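Local atomic coordinates of putative deoxyribonuclease yjjV (Escherichia coli, PDB entry 1ZZM), a protein that probably hydrolyses ester bonds, as a TatD-type metal-dependent hydrolase that binds two divalent metal cations in its subunit. Residues C10-D20 / G218-A226; K35-F46 / P58-M69. All coordinates share one frame; numbering follows the deposited sequence.

Interaction 1: residues C10-D20 / G218-A226; sequences CHFDFPPFSGD and GQPNRPEQA. With ZN (zinc ion), chain B.
Phe-17 and Arg-222 meet because each swings its CG beside its own backbone N (chi1 -39° and -59°), and a bend at chi3 of the arginine then brings the guanidinium alongside the ring, the two side chains running in opposite directions. CE1 of Phe-17 stands over the centre of one guanidinium face, 3.9 Å from CZ of Arg-222; seen from the phenylalanine, the arginine lies at the ring edge, with the two planes 63° apart. Farther along the same edge, CZ of Phe-17 comes within 3.3 Å of the carbonyl O of Asn-221, a buried oxygen that finds no partner in the model. CE1 of Phe-17 also packs against CD of Pro-223 at 3.5 Å, and SG of Cys-10 closes on that CD from 4.0 Å.

Both segments are loops at the C-terminal ends of strands in a TIM-barrel-type TatD fold, one after strand 5-7 and the other after strand 202-204. The first carries His-11, whose NE2 binds a zinc ion at 2.0 Å; His-9, Glu-97 and a water also bind this zinc, and Asp-207 belongs to the same metal site. Asn-221 ND2 is held by the carbonyl O of Asp-210.

Toward the surface, Pro-16, which follows a cis peptide bond, lays CD against CB of Pro-220 (3.8 Å) and CG near NH1 of Arg-222. One water ties this corner together: it donates to Pro-16 O and Asp-20 OD2 and accepts from NH1 of Arg-222. NE of the arginine is engaged by OE2 of Glu-224 at 2.8 Å, a salt bridge nearly in the guanidinium plane that helps fix its rotation. Asp-20 OD2 stays 4.4 Å from NH2 of Arg-222, too far for a direct salt bridge, leaving the water to join the two charges.

Interaction 2: residues K35-F46 / P58-M69; sequences KIIVPATEAENF and PLYAALGLHPGM
The Phe-46 ring has CA of Ala-43 over its centre on one face, 3.4 Å above the plane; CB of Leu-63 lies over the opposite face, and the carbonyl O of Gly-64, buried without a partner in the model, meets the edge in plane, 3.4 Å from CE1. With CG anti to the carbonyl carbon (chi1 -69°), the ring is turned toward Gly-64 and Leu-65, whose CD2 reaches CZ of Phe-46 at 3.7 Å. Replacing Phe-46 by an alanine would probably open a gap between Ala-43, Leu-63 and Leu-65, leaving the two leucines with fewer apolar contacts. The imidazole of His-66 takes Gly-68 N in its plane, at ND1 (2.8 Å). Thr-41 sets its CB against CE of Met-69, at 3.7 Å, and its carbonyl O accepts from His-66 N. Thr-41, His-66 and Met-69 line the pocket that holds a polyethylene glycol molecule, probably from crystallisation. Earlier in both segments the strands run parallel, their axes 22° apart, joined by five backbone hydrogen bonds between Ile-36 and Ala-62. Strands 33-39 and 59-63 belong to a beta-alpha-beta unit: helix 46-55 covers Leu-59, Ala-61 and Leu-63, while helix 75-87 packs on Leu-63 and Leu-65.

The two contacts have centres 14 Å apart and touch directly along strand 33-39, which runs next to strand 5-7 in the parallel sheet. Cys-10 N lies 3.0 Å from Ile-37 O, a probable hydrogen bond, and Cys-10 CB packs on CG2 of Ile-36. Along the chain interaction 2 is nested inside interaction 1: residues 10-20 come first, then 35-46 and 58-69, and 218-226 returns much later to meet the first loop. Interaction 1 thus joins loops from early and late in the TatD barrel, and interaction 2 joins successive strands. His-11 of interaction 1 binds zinc, while the His-66 side chain of interaction 2 lies about 4 Å from a zinc ion without binding it.

Interaction 1: residues C10-D20 / G218-A226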
loop_
_atom_site.group_PDB
_atom_site.type_symbol
_atom_site.label_atom_id
_atom_site.label_comp_id
_atom_site.label_asym_id
_atom_site.label_seq_id
_atom_site.Cartn_x
_atom_site.Cartn_y
_atom_site.Cartn_z
ATOM N N CYS A 10 -4.533 -4.013 0.089
ATOM C CA CYS A 10 -5.564 -4.736 -0.635
ATOM C C CYS A 10 -6.850 -3.929 -0.586
ATOM O O CYS A 10 -7.322 -3.564 0.499
ATOM C CB CYS A 10 -5.786 -6.124 -0.005
ATOM S SG CYS A 10 -7.150 -7.060 -0.823
ATOM N N HIS A 11 -7.427 -3.645 -1.759
ATOM C CA HIS A 11 -8.665 -2.871 -1.835
ATOM C C HIS A 11 -9.812 -3.848 -1.611
ATOM O O HIS A 11 -10.607 -4.152 -2.507
ATOM C CB HIS A 11 -8.753 -2.199 -3.206
ATOM C CG HIS A 11 -7.737 -1.111 -3.384
ATOM N ND1 HIS A 11 -7.887 0.133 -2.819
ATOM C CD2 HIS A 11 -6.509 -1.117 -3.955
ATOM C CE1 HIS A 11 -6.797 0.849 -3.019
ATOM N NE2 HIS A 11 -5.941 0.110 -3.701
ATOM N N PHE A 12 -9.881 -4.321 -0.382
ATOM C CA PHE A 12 -10.852 -5.335 0.024
ATOM C C PHE A 12 -12.316 -4.902 0.070
ATOM O O PHE A 12 -13.192 -5.740 0.308
ATOM C CB PHE A 12 -10.432 -5.845 1.392
ATOM C CG PHE A 12 -10.926 -7.229 1.715
ATOM C CD1 PHE A 12 -10.346 -8.335 1.123
ATOM C CD2 PHE A 12 -11.954 -7.415 2.647
ATOM C CE1 PHE A 12 -10.777 -9.635 1.445
ATOM C CE2 PHE A 12 -12.400 -8.709 2.983
ATOM C CZ PHE A 12 -11.817 -9.814 2.383
ATOM N N ASP A 13 -12.590 -3.614 -0.138
ATOM C CA ASP A 13 -13.963 -3.113 -0.135
ATOM C C ASP A 13 -14.544 -3.096 -1.553
ATOM O O ASP A 13 -15.691 -2.703 -1.759
ATOM C CB ASP A 13 -14.044 -1.703 0.478
ATOM C CG ASP A 13 -13.103 -0.707 -0.182
ATOM O OD1 ASP A 13 -11.936 -1.052 -0.458
ATOM O OD2 ASP A 13 -13.549 0.436 -0.394
ATOM N N PHE A 14 -13.739 -3.500 -2.523
ATOM C CA PHE A 14 -14.201 -3.577 -3.912
ATOM C C PHE A 14 -14.455 -5.032 -4.316
ATOM O O PHE A 14 -14.046 -5.968 -3.620
ATOM C CB PHE A 14 -13.131 -3.043 -4.863
ATOM C CG PHE A 14 -13.012 -1.545 -4.889
ATOM C CD1 PHE A 14 -12.352 -0.854 -3.862
ATOM C CD2 PHE A 14 -13.571 -0.818 -5.940
ATOM C CE1 PHE A 14 -12.261 0.562 -3.885
ATOM C CE2 PHE A 14 -13.482 0.580 -5.973
ATOM C CZ PHE A 14 -12.830 1.278 -4.947
ATOM N N PRO A 15 -15.089 -5.241 -5.492
ATOM C CA PRO A 15 -15.368 -6.592 -6.007
ATOM C C PRO A 15 -14.008 -7.208 -6.353
ATOM O O PRO A 15 -13.102 -6.501 -6.799
ATOM C CB PRO A 15 -16.177 -6.327 -7.297
ATOM C CG PRO A 15 -16.772 -4.947 -7.091
ATOM C CD PRO A 15 -15.642 -4.200 -6.384
ATOM N N PRO A 16 -13.865 -8.537 -6.272
ATOM C CA PRO A 16 -14.822 -9.585 -5.907
ATOM C C PRO A 16 -14.985 -9.850 -4.410
ATOM O O PRO A 16 -15.733 -10.758 -4.026
ATOM C CB PRO A 16 -14.254 -10.803 -6.631
ATOM C CG PRO A 16 -12.788 -10.643 -6.393
ATOM C CD PRO A 16 -12.564 -9.123 -6.643
ATOM N N PHE A 17 -14.337 -9.053 -3.554
ATOM C CA PHE A 17 -14.404 -9.310 -2.107
ATOM C C PHE A 17 -15.651 -8.789 -1.406
ATOM O O PHE A 17 -16.094 -9.349 -0.384
ATOM C CB PHE A 17 -13.143 -8.732 -1.429
ATOM C CG PHE A 17 -11.901 -8.925 -2.243
ATOM C CD1 PHE A 17 -11.391 -10.202 -2.461
ATOM C CD2 PHE A 17 -11.292 -7.840 -2.869
ATOM C CE1 PHE A 17 -10.298 -10.402 -3.306
ATOM C CE2 PHE A 17 -10.195 -8.021 -3.711
ATOM C CZ PHE A 17 -9.696 -9.303 -3.940
ATOM N N SER A 18 -16.206 -7.708 -1.942
ATOM C CA SER A 18 -17.374 -7.079 -1.356
ATOM C C SER A 18 -18.511 -8.083 -1.380
ATOM O O SER A 18 -18.825 -8.624 -2.440
ATOM C CB SER A 18 -17.752 -5.832 -2.172
ATOM O OG SER A 18 -18.860 -5.182 -1.564
ATOM N N GLY A 19 -19.109 -8.343 -0.219
ATOM C CA GLY A 19 -20.200 -9.303 -0.131
ATOM C C GLY A 19 -19.739 -10.742 -0.034
ATOM O O GLY A 19 -20.560 -11.655 0.079
ATOM N N ASP A 20 -18.431 -10.968 -0.102
ATOM C CA ASP A 20 -17.877 -12.325 -0.022
ATOM C C ASP A 20 -16.687 -12.293 0.928
ATOM O O ASP A 20 -15.732 -13.057 0.762
ATOM C CB ASP A 20 -17.416 -12.804 -1.420
ATOM C CG ASP A 20 -16.973 -14.277 -1.432
ATOM O OD1 ASP A 20 -17.658 -15.102 -0.789
ATOM O OD2 ASP A 20 -15.961 -14.618 -2.098
ATOM N N GLY A 218 -6.317 -11.783 -16.535
ATOM C CA GLY A 218 -7.653 -12.106 -17.012
ATOM C C GLY A 218 -8.701 -12.322 -15.926
ATOM O O GLY A 218 -9.874 -12.509 -16.239
ATOM N N GLN A 219 -8.278 -12.321 -14.657
ATOM C CA GLN A 219 -9.189 -12.498 -13.522
ATOM C C GLN A 219 -8.675 -11.636 -12.364
ATOM O O GLN A 219 -7.497 -11.299 -12.300
ATOM C CB GLN A 219 -9.267 -13.973 -13.096
ATOM C CG GLN A 219 -8.000 -14.566 -12.499
ATOM C CD GLN A 219 -8.054 -16.090 -12.372
ATOM O OE1 GLN A 219 -8.969 -16.651 -11.753
ATOM N NE2 GLN A 219 -7.068 -16.766 -12.958
ATOM N N PRO A 220 -9.548 -11.286 -11.423
ATOM C CA PRO A 220 -9.053 -10.451 -10.322
ATOM C C PRO A 220 -7.936 -11.017 -9.466
ATOM O O PRO A 220 -7.841 -12.221 -9.235
ATOM C CB PRO A 220 -10.318 -10.150 -9.508
ATOM C CG PRO A 220 -11.248 -11.271 -9.856
ATOM C CD PRO A 220 -10.990 -11.556 -11.302
ATOM N N ASN A 221 -7.063 -10.122 -9.003
ATOM C CA ASN A 221 -5.981 -10.518 -8.119
ATOM C C ASN A 221 -6.674 -10.687 -6.757
ATOM O O ASN A 221 -7.729 -10.115 -6.514
ATOM C CB ASN A 221 -4.924 -9.395 -8.039
ATOM C CG ASN A 221 -3.611 -9.876 -7.453
ATOM O OD1 ASN A 221 -3.416 -11.063 -7.270
ATOM N ND2 ASN A 221 -2.687 -8.947 -7.186
ATOM N N ARG A 222 -6.083 -11.466 -5.869
ATOM C CA ARG A 222 -6.673 -11.718 -4.559
ATOM C C ARG A 222 -5.544 -11.672 -3.529
ATOM O O ARG A 222 -4.396 -11.962 -3.849
ATOM C CB ARG A 222 -7.358 -13.101 -4.557
ATOM C CG ARG A 222 -8.455 -13.254 -5.605
ATOM C CD ARG A 222 -9.224 -14.572 -5.367
ATOM N NE ARG A 222 -9.864 -14.599 -4.057
ATOM C CZ ARG A 222 -11.097 -14.165 -3.812
ATOM N NH1 ARG A 222 -11.830 -13.691 -4.797
ATOM N NH2 ARG A 222 -11.589 -14.176 -2.571
ATOM N N PRO A 223 -5.857 -11.309 -2.275
ATOM C CA PRO A 223 -4.804 -11.227 -1.251
ATOM C C PRO A 223 -4.000 -12.487 -0.984
ATOM O O PRO A 223 -2.835 -12.388 -0.599
ATOM C CB PRO A 223 -5.551 -10.691 -0.014
ATOM C CG PRO A 223 -6.970 -11.221 -0.240
ATOM C CD PRO A 223 -7.183 -10.989 -1.718
ATOM N N GLU A 224 -4.574 -13.671 -1.216
ATOM C CA GLU A 224 -3.798 -14.883 -0.982
ATOM C C GLU A 224 -2.597 -14.934 -1.927
ATOM O O GLU A 224 -1.655 -15.676 -1.682
ATOM C CB GLU A 224 -4.657 -16.165 -1.157
ATOM C CG GLU A 224 -5.437 -16.202 -2.440
ATOM C CD GLU A 224 -6.795 -15.553 -2.305
ATOM O OE1 GLU A 224 -6.918 -14.538 -1.580
ATOM O OE2 GLU A 224 -7.757 -16.048 -2.924
ATOM N N GLN A 225 -2.635 -14.150 -3.003
ATOM C CA GLN A 225 -1.537 -14.139 -3.954
ATOM C C GLN A 225 -0.293 -13.530 -3.320
ATOM O O GLN A 225 0.781 -13.610 -3.894
ATOM C CB GLN A 225 -1.931 -13.386 -5.241
ATOM C CG GLN A 225 -2.970 -14.148 -6.117
ATOM C CD GLN A 225 -2.336 -15.325 -6.817
ATOM O OE1 GLN A 225 -1.860 -16.259 -6.172
ATOM N NE2 GLN A 225 -2.294 -15.274 -8.146
ATOM N N ALA A 226 -0.426 -12.941 -2.131
ATOM C CA ALA A 226 0.749 -12.394 -1.471
ATOM C C ALA A 226 1.736 -13.539 -1.198
ATOM O O ALA A 226 2.948 -13.334 -1.218
ATOM C CB ALA A 226 0.370 -11.704 -0.154
HETATM ZN ZN ZN B . -4.093 0.719 -4.174
HETATM O O HOH W 1 -14.633 -13.171 -3.840
HETATM O O HOH W 2 -3.816 1.532 -6.007
#

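Interaction 2: residues K35-F46 / P58-M69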
loop_
_atom_site.group_PDB
_atom_site.type_symbol
_atom_site.label_atom_id
_atom_site.label_comp_id
_atom_site.label_asym_id
_atom_site.label_seq_id
_atom_site.Cartn_x
_atom_site.Cartn_y
_atom_site.Cartn_z
ATOM N N LYS A 35 -3.330 -10.924 8.063
ATOM C CA LYS A 35 -3.863 -9.570 8.230
ATOM C C LYS A 35 -3.780 -8.883 6.877
ATOM O O LYS A 35 -2.908 -9.189 6.048
ATOM C CB LYS A 35 -3.057 -8.768 9.264
ATOM C CG LYS A 35 -3.235 -9.312 10.692
ATOM C CD LYS A 35 -2.464 -8.548 11.712
ATOM C CE LYS A 35 -2.960 -8.924 13.101
ATOM N NZ LYS A 35 -2.941 -10.393 13.311
ATOM N N ILE A 36 -4.684 -7.942 6.657
ATOM C CA ILE A 36 -4.721 -7.212 5.400
ATOM C C ILE A 36 -4.996 -5.738 5.709
ATOM O O ILE A 36 -5.893 -5.439 6.497
ATOM C CB ILE A 36 -5.870 -7.765 4.524
ATOM C CG1 ILE A 36 -5.610 -9.249 4.241
ATOM C CG2 ILE A 36 -5.992 -6.942 3.219
ATOM C CD1 ILE A 36 -6.715 -9.945 3.452
ATOM N N ILE A 37 -4.224 -4.835 5.115
ATOM C CA ILE A 37 -4.446 -3.400 5.310
ATOM C C ILE A 37 -5.225 -2.907 4.085
ATOM O O ILE A 37 -4.790 -3.150 2.929
ATOM C CB ILE A 37 -3.112 -2.633 5.396
ATOM C CG1 ILE A 37 -2.331 -3.073 6.644
ATOM C CG2 ILE A 37 -3.364 -1.142 5.481
ATOM C CD1 ILE A 37 -1.902 -4.506 6.623
ATOM N N VAL A 38 -6.351 -2.245 4.351
ATOM C CA VAL A 38 -7.285 -1.748 3.328
ATOM C C VAL A 38 -7.229 -0.229 3.219
ATOM O O VAL A 38 -7.733 0.483 4.082
ATOM C CB VAL A 38 -8.756 -2.138 3.697
ATOM C CG1 VAL A 38 -9.711 -1.744 2.576
ATOM C CG2 VAL A 38 -8.842 -3.638 4.000
ATOM N N PRO A 39 -6.586 0.291 2.166
ATOM C CA PRO A 39 -6.512 1.746 2.024
ATOM C C PRO A 39 -7.715 2.280 1.259
ATOM O O PRO A 39 -8.117 1.696 0.236
ATOM C CB PRO A 39 -5.198 1.952 1.288
ATOM C CG PRO A 39 -5.047 0.726 0.454
ATOM C CD PRO A 39 -5.753 -0.401 1.168
ATOM N N ALA A 40 -8.310 3.373 1.733
ATOM C CA ALA A 40 -9.489 3.906 1.021
ATOM C C ALA A 40 -9.050 4.653 -0.230
ATOM O O ALA A 40 -7.861 4.949 -0.398
ATOM C CB ALA A 40 -10.272 4.821 1.909
ATOM N N THR A 41 -10.020 4.963 -1.096
ATOM C CA THR A 41 -9.767 5.683 -2.346
ATOM C C THR A 41 -10.453 7.034 -2.426
ATOM O O THR A 41 -10.039 7.911 -3.189
ATOM C CB THR A 41 -10.257 4.864 -3.546
ATOM O OG1 THR A 41 -11.655 4.543 -3.355
ATOM C CG2 THR A 41 -9.411 3.542 -3.687
ATOM N N GLU A 42 -11.497 7.213 -1.629
ATOM C CA GLU A 42 -12.270 8.448 -1.666
ATOM C C GLU A 42 -13.186 8.516 -0.473
ATOM O O GLU A 42 -13.547 7.483 0.083
ATOM C CB GLU A 42 -13.112 8.525 -2.955
ATOM C CG GLU A 42 -14.227 7.464 -3.037
ATOM C CD GLU A 42 -15.095 7.644 -4.290
ATOM O OE1 GLU A 42 -15.841 8.649 -4.378
ATOM O OE2 GLU A 42 -15.004 6.793 -5.190
ATOM N N ALA A 43 -13.613 9.732 -0.130
ATOM C CA ALA A 43 -14.430 9.962 1.066
ATOM C C ALA A 43 -15.720 9.160 1.088
ATOM O O ALA A 43 -16.157 8.737 2.132
ATOM C CB ALA A 43 -14.739 11.475 1.210
ATOM N N GLU A 44 -16.322 8.951 -0.073
ATOM C CA GLU A 44 -17.554 8.192 -0.109
ATOM C C GLU A 44 -17.354 6.743 0.355
ATOM O O GLU A 44 -18.315 6.103 0.776
ATOM C CB GLU A 44 -18.145 8.228 -1.516
ATOM C CG GLU A 44 -19.269 7.256 -1.717
ATOM C CD GLU A 44 -19.921 7.413 -3.076
ATOM O OE1 GLU A 44 -19.200 7.328 -4.098
ATOM O OE2 GLU A 44 -21.151 7.623 -3.115
ATOM N N ASN A 45 -16.117 6.236 0.293
ATOM C CA ASN A 45 -15.824 4.872 0.751
ATOM C C ASN A 45 -15.263 4.814 2.188
ATOM O O ASN A 45 -14.961 3.716 2.673
ATOM C CB ASN A 45 -14.816 4.183 -0.184
ATOM C CG ASN A 45 -15.351 4.019 -1.575
ATOM O OD1 ASN A 45 -16.553 4.107 -1.765
ATOM N ND2 ASN A 45 -14.473 3.773 -2.563
ATOM N N PHE A 46 -15.116 5.952 2.872
ATOM C CA PHE A 46 -14.574 5.898 4.252
ATOM C C PHE A 46 -15.391 5.012 5.203
ATOM O O PHE A 46 -14.839 4.215 5.972
ATOM C CB PHE A 46 -14.455 7.300 4.880
ATOM C CG PHE A 46 -13.396 8.169 4.249
ATOM C CD1 PHE A 46 -12.525 7.655 3.277
ATOM C CD2 PHE A 46 -13.256 9.498 4.640
ATOM C CE1 PHE A 46 -11.534 8.459 2.711
ATOM C CE2 PHE A 46 -12.258 10.317 4.075
ATOM C CZ PHE A 46 -11.399 9.788 3.107
ATOM N N PRO A 58 -8.925 -9.480 11.177
ATOM C CA PRO A 58 -7.767 -9.368 10.286
ATOM C C PRO A 58 -7.597 -8.083 9.486
ATOM O O PRO A 58 -6.539 -7.859 8.941
ATOM C CB PRO A 58 -7.955 -10.548 9.319
ATOM C CG PRO A 58 -8.804 -11.492 10.075
ATOM C CD PRO A 58 -9.816 -10.545 10.687
ATOM N N LEU A 59 -8.627 -7.248 9.414
ATOM C CA LEU A 59 -8.525 -6.083 8.566
ATOM C C LEU A 59 -8.203 -4.769 9.265
ATOM O O LEU A 59 -8.769 -4.419 10.283
ATOM C CB LEU A 59 -9.829 -5.925 7.762
ATOM C CG LEU A 59 -10.284 -7.135 6.956
ATOM C CD1 LEU A 59 -11.689 -6.843 6.344
ATOM C CD2 LEU A 59 -9.252 -7.390 5.827
ATOM N N TYR A 60 -7.277 -4.039 8.678
ATOM C CA TYR A 60 -6.881 -2.766 9.238
ATOM C C TYR A 60 -7.141 -1.784 8.130
ATOM O O TYR A 60 -7.216 -2.178 6.936
ATOM C CB TYR A 60 -5.407 -2.810 9.603
ATOM C CG TYR A 60 -5.162 -3.566 10.892
ATOM C CD1 TYR A 60 -4.933 -2.875 12.084
ATOM C CD2 TYR A 60 -5.200 -4.965 10.932
ATOM C CE1 TYR A 60 -4.754 -3.543 13.294
ATOM C CE2 TYR A 60 -5.017 -5.652 12.145
ATOM C CZ TYR A 60 -4.798 -4.926 13.322
ATOM O OH TYR A 60 -4.635 -5.562 14.536
ATOM N N ALA A 61 -7.229 -0.515 8.483
ATOM C CA ALA A 61 -7.561 0.476 7.460
ATOM C C ALA A 61 -6.639 1.684 7.364
ATOM O O ALA A 61 -5.883 1.974 8.292
ATOM C CB ALA A 61 -8.983 0.969 7.737
ATOM N N ALA A 62 -6.728 2.369 6.212
ATOM C CA ALA A 62 -6.056 3.632 5.966
ATOM C C ALA A 62 -7.163 4.465 5.275
ATOM O O ALA A 62 -7.992 3.909 4.519
ATOM C CB ALA A 62 -4.853 3.458 5.046
ATOM N N LEU A 63 -7.211 5.763 5.576
ATOM C CA LEU A 63 -8.189 6.677 4.994
ATOM C C LEU A 63 -7.402 7.742 4.254
ATOM O O LEU A 63 -6.373 8.260 4.736
ATOM C CB LEU A 63 -9.035 7.357 6.080
ATOM C CG LEU A 63 -9.823 6.429 7.000
ATOM C CD1 LEU A 63 -10.588 7.280 8.027
ATOM C CD2 LEU A 63 -10.779 5.573 6.148
ATOM N N GLY A 64 -7.888 8.074 3.064
ATOM C CA GLY A 64 -7.197 9.038 2.257
ATOM C C GLY A 64 -7.902 9.122 0.922
ATOM O O GLY A 64 -8.827 8.331 0.622
ATOM N N LEU A 65 -7.414 10.033 0.093
ATOM C CA LEU A 65 -8.013 10.306 -1.217
ATOM C C LEU A 65 -7.003 9.985 -2.336
ATOM O O LEU A 65 -6.006 10.667 -2.472
ATOM C CB LEU A 65 -8.398 11.790 -1.221
ATOM C CG LEU A 65 -9.234 12.285 -0.018
ATOM C CD1 LEU A 65 -9.372 13.807 -0.065
ATOM C CD2 LEU A 65 -10.636 11.669 -0.038
ATOM N N HIS A 66 -7.315 8.941 -3.116
ATOM C CA HIS A 66 -6.509 8.390 -4.205
ATOM C C HIS A 66 -6.435 9.307 -5.427
ATOM O O HIS A 66 -7.448 9.866 -5.855
ATOM C CB HIS A 66 -7.105 7.009 -4.565
ATOM C CG HIS A 66 -6.190 6.120 -5.358
ATOM N ND1 HIS A 66 -5.744 6.442 -6.621
ATOM C CD2 HIS A 66 -5.742 4.862 -5.112
ATOM C CE1 HIS A 66 -5.064 5.424 -7.124
ATOM N NE2 HIS A 66 -5.051 4.450 -6.228
ATOM N N PRO A 67 -5.231 9.492 -6.009
ATOM C CA PRO A 67 -5.121 10.376 -7.177
ATOM C C PRO A 67 -5.955 9.903 -8.364
ATOM O O PRO A 67 -6.383 10.716 -9.193
ATOM C CB PRO A 67 -3.611 10.395 -7.472
ATOM C CG PRO A 67 -3.120 9.052 -6.948
ATOM C CD PRO A 67 -3.924 8.892 -5.660
ATOM N N GLY A 68 -6.206 8.599 -8.404
ATOM C CA GLY A 68 -6.992 8.029 -9.501
ATOM C C GLY A 68 -8.448 8.448 -9.440
ATOM O O GLY A 68 -9.168 8.349 -10.423
ATOM N N MET A 69 -8.885 8.921 -8.285
ATOM C CA MET A 69 -10.258 9.385 -8.092
ATOM C C MET A 69 -10.291 10.912 -7.902
ATOM O O MET A 69 -11.212 11.454 -7.277
ATOM C CB MET A 69 -10.864 8.716 -6.848
ATOM C CG MET A 69 -11.227 7.243 -7.039
ATOM S SD MET A 69 -9.836 6.113 -7.250
ATOM C CE MET A 69 -10.737 4.479 -7.209
#